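Local coordinates for conserved hypothetical protein (Streptococcus pneumoniae, PDB 2GK4) that probably acts in coenzyme A biosynthesis as a phosphopantothenate–cysteine ligase (CoaB), at the interface of chains A and B. Numbering follows the deposited sequence. Chains: chain A/B, conserved hypothetical protein.

Contact 1: the interface of chains A and B. Residues chain A 21, 134; chain B 23, 25, 95, 97, 138.
A:Arg21 reaches B:Ser95 through a side chain whose CG is anti to its own carbonyl carbon (chi1 -62°) and which bends at chi3 (-58°). The bend carries the guanidinium to B:Ser95. A:Arg21 NH1 donates to the hydroxyl B:Ser95 OG at 3.3 Å, and OG lies near the guanidinium plane. B:Ser95 OG also accepts from the backbone B:Tyr97 N, again at 3.3 Å. B:Ser95 OG donates to the carbonyl B:Tyr97 O at 2.7 Å, on a lone pair of that oxygen. The hydroxyl is thus pinned by its own chain and offers its oxygen to the arginine. Lower on the arginine, A:Arg21 CD packs on B:Ser95 CB at 3.8 Å. CG lies alongside the amide ND2 of B:Asn25.

A:Gln134 places its carboxamide flat over one face of the B:Tyr97 ring, the two planes 16° apart. A:Gln134 CD is 3.4 Å from the ring carbon B:Tyr97 CE1. OE1 sits over the ring toward its rim, and A:Gln134 NE2 lies near the phenol B:Tyr97 OH, 3.4 Å away. This is stacking, not a hydrogen bond. The backbones of A:Gln134 and B:Leu138 pair in both directions, N to O, at 2.9 Å each way.

The site spans two intermolecular antiparallel pairings: strand 21-25 with its copy, and strand 133-140 with its copy. B:Ser95, in the loop before strand 97-104, receives A:Arg21 of the first. B:Tyr97, which opens that strand, lies under A:Gln134 of the second.

Contact 2: the interface of chains A and B. Residues chain A 24-26; chain B 18-22.
Backbone hydrogen bonds join A:Thr24 and B:Ser22 as an antiparallel pair. A:Thr24 N donates to B:Ser22 O, and B:Ser22 N to A:Thr24 O, both at 2.8 Å. A:His26 N extends the ladder to B:Val20 O at 3.1 Å.

The A:His26 imidazole makes the main side-chain contact. Its CG stands between the backbone N and the carbonyl carbon (chi1 48°), which turns the ring across chain B. One face lies over B:Val20 O, the carbonyl that its own N binds. At the ring edge, A:His26 NE2 points in plane to B:Asp18 O at 3.3 Å, a weak hydrogen bond. The approach of CD2 to B:Ser22 OG is too short to trust.

Apolar contact comes from A:Asn25, whose amide lies alongside B:Val20, A:Asn25 CG to B:Val20 CG1 at 3.6 Å.

Within chain B, the B:Asp18 carboxylate braces the turn. OD1 accepts from N of both B:Val20 and B:Arg21. B:Asp18 OD2 forms a salt bridge with B:Arg21 NE at 2.8 Å through its syn lone pair, and also accepts from NH2.

The site lies where strand 21-25 meets its partner copy, with the loop leading into one copy facing the loop leaving the other.

Contact 3: the interface of chains A and B. Residues chain A 115, 118, 138-140; chain B 105, 132-133.
Strand 133-140 pairs antiparallel with its copy, and this contact holds one end of that pairing, with A:Lys139 opposite B:Val133. A:Lys140 N donates to B:Glu132 O at 3.2 Å. The donor lies nearly on the extension of the C=O bond, but the bond is bent at the hydrogen (137°). The aliphatic part of A:Lys140 runs on from there, A:Lys140 CE lying 4.1 Å from B:Glu132 CA.

The apolar centre is A:Leu118 against B:Val133. The leucine comes from 3-10 helix 114-119 and touches with both methyl branches. A:Leu118 CD1 meets B:Val133 CG2 at 3.5 Å, a tight fit, and A:Leu118 CD2 lies 3.8 Å from B:Val133 CG1. B:Val133 has CG1 anti to its backbone N (chi1 174°), which also sets B:Val133 CG1 3.3 Å from the carbonyl A:Leu138 O. The extended side chain of B:Glu132 crosses the leucine, with B:Glu132 OE1 3.6 Å from A:Leu118 CD1.

Farther out, A:Lys115 passes B:Leu105, A:Lys115 CG to B:Leu105 CD2 at 4.0 Å. The amino A:Lys115 NZ is 5.9 Å from B:Glu132 OE2. They do not touch, so any attraction between them would be a longer-range one.

The contact caps the end of the shared strand pairing. The 3-10 helix of chain A puts A:Leu118 on B:Val133 and meets helix 105-110 of chain B beside it. This probably helps hold the two copies together.

Contact 1: the interface of chains A and B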
ATOM      1  N   ARG A  21       2.882   3.717   6.670  1.00 22.65           N
ATOM      2  CA  ARG A  21       3.455   2.813   5.655  1.00 20.87           C
ATOM      3  C   ARG A  21       3.078   1.362   5.936  1.00 20.33           C
ATOM      4  O   ARG A  21       2.975   0.973   7.093  1.00 20.35           O
ATOM      5  CB  ARG A  21       4.982   2.958   5.621  1.00 21.31           C
ATOM      6  CG  ARG A  21       5.448   4.346   5.226  1.00 24.91           C
ATOM      7  CD  ARG A  21       6.978   4.403   5.157  1.00 27.70           C
ATOM      8  NE  ARG A  21       7.614   4.039   6.425  1.00 27.62           N
ATOM      9  CZ  ARG A  21       8.922   3.833   6.586  1.00 27.65           C
ATOM     10  NH1 ARG A  21       9.766   3.962   5.565  1.00 26.11           N
ATOM     11  NH2 ARG A  21       9.391   3.513   7.787  1.00 28.58           N
ATOM     12  N   GLN A 134      17.671   2.658   6.400  0.50 29.59           N
ATOM     13  CA  GLN A 134      16.890   2.011   7.448  0.50 27.84           C
ATOM     14  C   GLN A 134      16.667   0.531   7.099  0.50 26.37           C
ATOM     15  O   GLN A 134      16.725   0.145   5.931  0.50 25.24           O
ATOM     16  CB  GLN A 134      15.616   2.807   7.767  0.50 28.41           C
ATOM     17  CG  GLN A 134      15.923   4.182   8.438  0.50 28.01           C
ATOM     18  CD  GLN A 134      14.679   5.031   8.764  0.50 29.09           C
ATOM     19  OE1 GLN A 134      13.601   4.821   8.211  0.50 31.11           O
ATOM     20  NE2 GLN A 134      14.843   6.005   9.662  0.50 28.11           N
TER
ATOM     21  N   ILE B  23       6.013  -1.045  -1.011  1.00 20.42           N
ATOM     22  CA  ILE B  23       5.785  -0.225   0.188  1.00 20.39           C
ATOM     23  C   ILE B  23       4.707   0.807  -0.175  1.00 20.67           C
ATOM     24  O   ILE B  23       4.873   1.564  -1.143  1.00 21.60           O
ATOM     25  CB  ILE B  23       7.070   0.501   0.640  1.00 20.45           C
ATOM     26  CG1 ILE B  23       8.172  -0.508   0.951  1.00 23.80           C
ATOM     27  CG2 ILE B  23       6.720   1.393   1.886  1.00 22.00           C
ATOM     28  CD1 ILE B  23       7.738  -1.540   2.050  1.00 25.27           C
ATOM     29  N   ASN B  25       1.806   3.911   1.066  1.00 25.28           N
ATOM     30  CA  ASN B  25       1.534   4.967   2.048  1.00 26.92           C
ATOM     31  C   ASN B  25       0.044   5.259   2.076  1.00 28.07           C
ATOM     32  O   ASN B  25      -0.552   5.469   1.029  1.00 28.06           O
ATOM     33  CB  ASN B  25       2.286   6.238   1.659  1.00 27.26           C
ATOM     34  CG  ASN B  25       3.776   6.044   1.687  1.00 29.24           C
ATOM     35  OD1 ASN B  25       4.396   5.735   0.669  1.00 35.21           O
ATOM     36  ND2 ASN B  25       4.357   6.180   2.855  1.00 33.84           N
ATOM     37  N   SER B  95       6.971   8.076   1.060  1.00 36.20           N
ATOM     38  CA  SER B  95       7.986   7.521   1.972  1.00 38.01           C
ATOM     39  C   SER B  95       9.324   8.232   1.771  1.00 38.21           C
ATOM     40  O   SER B  95       9.793   8.417   0.643  1.00 38.58           O
ATOM     41  CB  SER B  95       8.124   5.993   1.853  1.00 38.22           C
ATOM     42  OG  SER B  95       9.123   5.484   2.750  1.00 40.12           O
ATOM     43  N   TYR B  97      12.023   6.983   2.681  1.00 36.81           N
ATOM     44  CA  TYR B  97      12.967   5.906   2.370  1.00 36.29           C
ATOM     45  C   TYR B  97      12.422   5.011   1.288  1.00 35.41           C
ATOM     46  O   TYR B  97      11.241   4.689   1.285  1.00 35.76           O
ATOM     47  CB  TYR B  97      13.276   5.081   3.619  1.00 36.29           C
ATOM     48  CG  TYR B  97      14.040   5.885   4.626  1.00 36.92           C
ATOM     49  CD1 TYR B  97      13.376   6.690   5.546  1.00 37.20           C
ATOM     50  CD2 TYR B  97      15.430   5.882   4.625  1.00 36.47           C
ATOM     51  CE1 TYR B  97      14.078   7.443   6.467  1.00 37.70           C
ATOM     52  CE2 TYR B  97      16.141   6.636   5.531  1.00 36.94           C
ATOM     53  CZ  TYR B  97      15.457   7.412   6.456  1.00 37.71           C
ATOM     54  OH  TYR B  97      16.163   8.180   7.356  1.00 39.43           O
ATOM     55  N   LEU B 138      16.196  -0.040   3.075  1.00 27.90           N
ATOM     56  CA  LEU B 138      15.633   1.105   2.401  1.00 29.33           C
ATOM     57  C   LEU B 138      16.622   2.252   2.503  1.00 31.10           C
ATOM     58  O   LEU B 138      17.252   2.431   3.545  1.00 31.87           O
ATOM     59  CB  LEU B 138      14.297   1.506   3.021  1.00 29.15           C
ATOM     60  CG  LEU B 138      13.202   0.429   3.134  1.00 28.68           C
ATOM     61  CD1 LEU B 138      13.305  -0.200   4.509  1.00 28.38           C
ATOM     62  CD2 LEU B 138      11.802   1.024   2.950  1.00 28.95           C
TER

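Contact 2: the interface of chains A and B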
ATOM      1  N   THR A  24       2.908  -4.316   1.209  1.00 20.32           N
ATOM      2  CA  THR A  24       1.599  -4.722   0.683  1.00 20.85           C
ATOM      3  C   THR A  24       1.844  -5.653  -0.502  1.00 21.14           C
ATOM      4  O   THR A  24       2.711  -5.357  -1.352  1.00 20.84           O
ATOM      5  CB  THR A  24       0.842  -3.472   0.193  1.00 21.44           C
ATOM      6  OG1 THR A  24       0.541  -2.611   1.304  1.00 21.77           O
ATOM      7  CG2 THR A  24      -0.451  -3.850  -0.517  1.00 23.91           C
ATOM      8  N   ASN A  25       1.093  -6.763  -0.572  1.00 20.26           N
ATOM      9  CA  ASN A  25       1.062  -7.576  -1.776  1.00 20.60           C
ATOM     10  C   ASN A  25       0.044  -6.861  -2.642  1.00 21.57           C
ATOM     11  O   ASN A  25      -1.143  -6.827  -2.292  1.00 20.79           O
ATOM     12  CB  ASN A  25       0.600  -9.012  -1.449  1.00 21.12           C
ATOM     13  CG  ASN A  25       1.730  -9.883  -0.944  1.00 22.28           C
ATOM     14  OD1 ASN A  25       2.704  -9.391  -0.354  1.00 26.07           O
ATOM     15  ND2 ASN A  25       1.615 -11.190  -1.163  1.00 22.68           N
ATOM     16  N   HIS A  26       0.513  -6.247  -3.727  1.00 22.28           N
ATOM     17  CA  HIS A  26      -0.253  -5.254  -4.489  1.00 24.03           C
ATOM     18  C   HIS A  26      -1.258  -5.749  -5.559  1.00 24.82           C
ATOM     19  O   HIS A  26      -1.826  -4.931  -6.307  1.00 25.29           O
ATOM     20  CB  HIS A  26       0.707  -4.209  -5.110  1.00 23.34           C
ATOM     21  CG  HIS A  26       1.889  -4.808  -5.830  1.00 22.69           C
ATOM     22  ND1 HIS A  26       1.768  -5.748  -6.835  1.00 25.59           N
ATOM     23  CD2 HIS A  26       3.220  -4.607  -5.667  1.00 21.93           C
ATOM     24  CE1 HIS A  26       2.973  -6.094  -7.265  1.00 23.81           C
ATOM     25  NE2 HIS A  26       3.873  -5.408  -6.574  1.00 24.98           N
TER
ATOM     26  N   ASP B  18       9.104  -5.659  -5.576  1.00 22.27           N
ATOM     27  CA  ASP B  18       9.271  -6.704  -6.601  1.00 22.46           C
ATOM     28  C   ASP B  18       7.945  -6.946  -7.288  1.00 21.50           C
ATOM     29  O   ASP B  18       7.049  -6.121  -7.186  1.00 21.49           O
ATOM     30  CB  ASP B  18       9.830  -7.981  -5.972  1.00 22.79           C
ATOM     31  CG  ASP B  18       9.034  -8.435  -4.759  1.00 26.77           C
ATOM     32  OD1 ASP B  18       7.787  -8.417  -4.837  1.00 25.20           O
ATOM     33  OD2 ASP B  18       9.662  -8.799  -3.718  1.00 30.70           O
ATOM     34  N   SER B  19       7.814  -8.068  -7.996  1.00 20.60           N
ATOM     35  CA  SER B  19       6.569  -8.310  -8.742  1.00 20.81           C
ATOM     36  C   SER B  19       5.347  -8.549  -7.850  1.00 20.00           C
ATOM     37  O   SER B  19       4.224  -8.546  -8.341  1.00 21.09           O
ATOM     38  CB  SER B  19       6.714  -9.492  -9.692  1.00 20.45           C
ATOM     39  OG  SER B  19       6.849 -10.684  -8.944  1.00 19.56           O
ATOM     40  N   VAL B  20       5.582  -8.780  -6.559  1.00 20.21           N
ATOM     41  CA  VAL B  20       4.512  -9.159  -5.647  1.00 20.71           C
ATOM     42  C   VAL B  20       4.214  -8.051  -4.630  1.00 20.59           C
ATOM     43  O   VAL B  20       3.052  -7.843  -4.286  1.00 20.79           O
ATOM     44  CB  VAL B  20       4.843 -10.470  -4.847  1.00 20.45           C
ATOM     45  CG1 VAL B  20       3.728 -10.801  -3.807  1.00 20.92           C
ATOM     46  CG2 VAL B  20       5.065 -11.683  -5.779  1.00 22.43           C
ATOM     47  N   ARG B  21       5.266  -7.400  -4.132  1.00 20.55           N
ATOM     48  CA  ARG B  21       5.183  -6.518  -2.925  1.00 20.75           C
ATOM     49  C   ARG B  21       5.516  -5.076  -3.244  1.00 20.76           C
ATOM     50  O   ARG B  21       6.335  -4.816  -4.130  1.00 19.37           O
ATOM     51  CB  ARG B  21       6.240  -6.952  -1.913  1.00 22.18           C
ATOM     52  CG  ARG B  21       5.986  -8.272  -1.183  1.00 25.80           C
ATOM     53  CD  ARG B  21       7.321  -8.797  -0.639  1.00 29.28           C
ATOM     54  NE  ARG B  21       7.959  -9.562  -1.690  1.00 33.29           N
ATOM     55  CZ  ARG B  21       7.765 -10.864  -1.914  1.00 36.04           C
ATOM     56  NH1 ARG B  21       6.989 -11.603  -1.113  1.00 34.82           N
ATOM     57  NH2 ARG B  21       8.368 -11.430  -2.944  1.00 33.90           N
ATOM     58  N   SER B  22       4.935  -4.151  -2.472  1.00 19.75           N
ATOM     59  CA  SER B  22       5.246  -2.730  -2.597  1.00 21.08           C
ATOM     60  C   SER B  22       5.281  -2.142  -1.196  1.00 20.41           C
ATOM     61  O   SER B  22       4.647  -2.683  -0.291  1.00 21.07           O
ATOM     62  CB  SER B  22       4.138  -2.008  -3.372  1.00 20.77           C
ATOM     63  OG  SER B  22       4.156  -2.320  -4.744  1.00 23.38           O
TER

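Contact 3: the interface of chains A and B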
ATOM      1  N   LYS A 115      19.570 -11.970  15.256  1.00 29.83           N
ATOM      2  CA  LYS A 115      18.357 -12.602  15.777  1.00 31.12           C
ATOM      3  C   LYS A 115      17.809 -11.841  16.998  1.00 31.32           C
ATOM      4  O   LYS A 115      16.607 -11.936  17.298  1.00 30.86           O
ATOM      5  CB  LYS A 115      18.606 -14.092  16.072  1.00 31.57           C
ATOM      6  CG  LYS A 115      18.970 -14.858  14.799  1.00 32.92           C
ATOM      7  CD  LYS A 115      18.957 -16.402  14.924  1.00 34.22           C
ATOM      8  CE  LYS A 115      19.381 -17.016  13.576  1.00 35.14           C
ATOM      9  NZ  LYS A 115      19.966 -18.386  13.715  1.00 40.90           N
ATOM     10  N   LEU A 118      14.541  -9.802  16.545  1.00 30.48           N
ATOM     11  CA  LEU A 118      13.224 -10.442  16.424  1.00 31.88           C
ATOM     12  C   LEU A 118      12.421 -10.413  17.721  1.00 32.93           C
ATOM     13  O   LEU A 118      11.201 -10.684  17.716  1.00 32.96           O
ATOM     14  CB  LEU A 118      13.335 -11.895  15.966  1.00 31.85           C
ATOM     15  CG  LEU A 118      14.208 -12.278  14.779  1.00 33.78           C
ATOM     16  CD1 LEU A 118      14.041 -13.772  14.485  1.00 36.25           C
ATOM     17  CD2 LEU A 118      13.866 -11.454  13.577  1.00 32.05           C
ATOM     18  N   LEU A 138      11.594  -8.833   9.142  1.00 20.44           N
ATOM     19  CA  LEU A 138      10.255  -9.396   8.983  1.00 21.10           C
ATOM     20  C   LEU A 138      10.321 -10.874   9.305  1.00 21.41           C
ATOM     21  O   LEU A 138      11.336 -11.538   8.985  1.00 22.43           O
ATOM     22  CB  LEU A 138       9.755  -9.206   7.557  1.00 20.93           C
ATOM     23  CG  LEU A 138       9.697  -7.778   6.990  1.00 23.00           C
ATOM     24  CD1 LEU A 138      11.017  -7.403   6.306  1.00 23.26           C
ATOM     25  CD2 LEU A 138       8.530  -7.681   6.030  1.00 26.58           C
ATOM     26  N   LYS A 139       9.273 -11.389   9.944  1.00 20.79           N
ATOM     27  CA  LYS A 139       9.183 -12.861  10.195  1.00 21.72           C
ATOM     28  C   LYS A 139       8.109 -13.506   9.301  1.00 22.01           C
ATOM     29  O   LYS A 139       7.241 -12.807   8.780  1.00 21.52           O
ATOM     30  CB  LYS A 139       8.835 -13.121  11.659  1.00 21.64           C
ATOM     31  CG  LYS A 139       7.390 -12.759  12.043  1.00 24.02           C
ATOM     32  CD  LYS A 139       7.092 -12.984  13.535  1.00 23.49           C
ATOM     33  CE  LYS A 139       5.601 -12.888  13.809  1.00 25.40           C
ATOM     34  NZ  LYS A 139       5.351 -13.000  15.310  1.00 26.44           N
ATOM     35  N   LYS A 140       8.148 -14.834   9.148  1.00 22.19           N
ATOM     36  CA  LYS A 140       7.062 -15.530   8.468  1.00 23.55           C
ATOM     37  C   LYS A 140       5.678 -15.283   9.058  1.00 22.69           C
ATOM     38  O   LYS A 140       5.477 -15.247  10.304  1.00 22.48           O
ATOM     39  CB  LYS A 140       7.322 -17.032   8.420  1.00 24.08           C
ATOM     40  CG  LYS A 140       8.323 -17.441   7.377  1.00 28.05           C
ATOM     41  CD  LYS A 140       8.307 -18.957   7.196  1.00 34.10           C
ATOM     42  CE  LYS A 140       9.520 -19.414   6.398  1.00 37.47           C
ATOM     43  NZ  LYS A 140       9.832 -20.858   6.625  1.00 41.31           N
TER
ATOM     44  N   LEU B 105      17.899 -13.237   6.418  1.00 29.59           N
ATOM     45  CA  LEU B 105      18.746 -12.834   7.539  1.00 30.18           C
ATOM     46  C   LEU B 105      20.131 -13.488   7.507  1.00 30.93           C
ATOM     47  O   LEU B 105      21.118 -12.859   7.862  1.00 30.26           O
ATOM     48  CB  LEU B 105      18.065 -13.195   8.854  1.00 29.82           C
ATOM     49  CG  LEU B 105      18.726 -12.800  10.181  1.00 29.60           C
ATOM     50  CD1 LEU B 105      18.873 -11.280  10.289  1.00 30.40           C
ATOM     51  CD2 LEU B 105      17.884 -13.342  11.316  1.00 30.21           C
ATOM     52  N   GLU B 132      13.472 -17.975   7.346  0.60 37.39           N
ATOM     53  CA  GLU B 132      12.604 -17.739   8.503  0.60 35.92           C
ATOM     54  C   GLU B 132      12.353 -16.232   8.583  0.60 33.61           C
ATOM     55  O   GLU B 132      11.236 -15.777   8.825  0.60 33.32           O
ATOM     56  CB  GLU B 132      13.270 -18.202   9.809  0.60 35.81           C
ATOM     57  CG  GLU B 132      12.471 -17.846  11.092  0.60 37.68           C
ATOM     58  CD  GLU B 132      13.308 -17.861  12.384  0.60 37.76           C
ATOM     59  OE1 GLU B 132      13.046 -17.020  13.285  0.60 39.94           O
ATOM     60  OE2 GLU B 132      14.225 -18.706  12.506  0.60 40.52           O
ATOM     61  N   VAL B 133      13.429 -15.478   8.381  1.00 31.49           N
ATOM     62  CA  VAL B 133      13.427 -14.024   8.562  1.00 28.51           C
ATOM     63  C   VAL B 133      13.931 -13.365   7.296  1.00 27.00           C
ATOM     64  O   VAL B 133      14.922 -13.822   6.703  1.00 26.01           O
ATOM     65  CB  VAL B 133      14.316 -13.608   9.766  1.00 28.28           C
ATOM     66  CG1 VAL B 133      14.450 -12.070   9.872  1.00 26.88           C
ATOM     67  CG2 VAL B 133      13.775 -14.213  11.047  1.00 26.89           C
TER

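The C-alpha centres of contacts 1 and 2 lie about 13 Å apart, while contact 3 is about 19 Å from contact 1 and 18 Å from contact 2. Contacts 1 and 2 share strand 21-25, and contacts 1 and 3 share strand 133-140. Contact 1 therefore connects the two strand pairings. Arg21 appears from chain A in contact 1 and from chain B in contact 2, and Leu138 likewise changes chain between contacts 1 and 3. Each contact has a two-fold twin. Together they are parts of one two-fold symmetric interface, consistent with a dimer, although the deposited assembly alone does not prove one in solution.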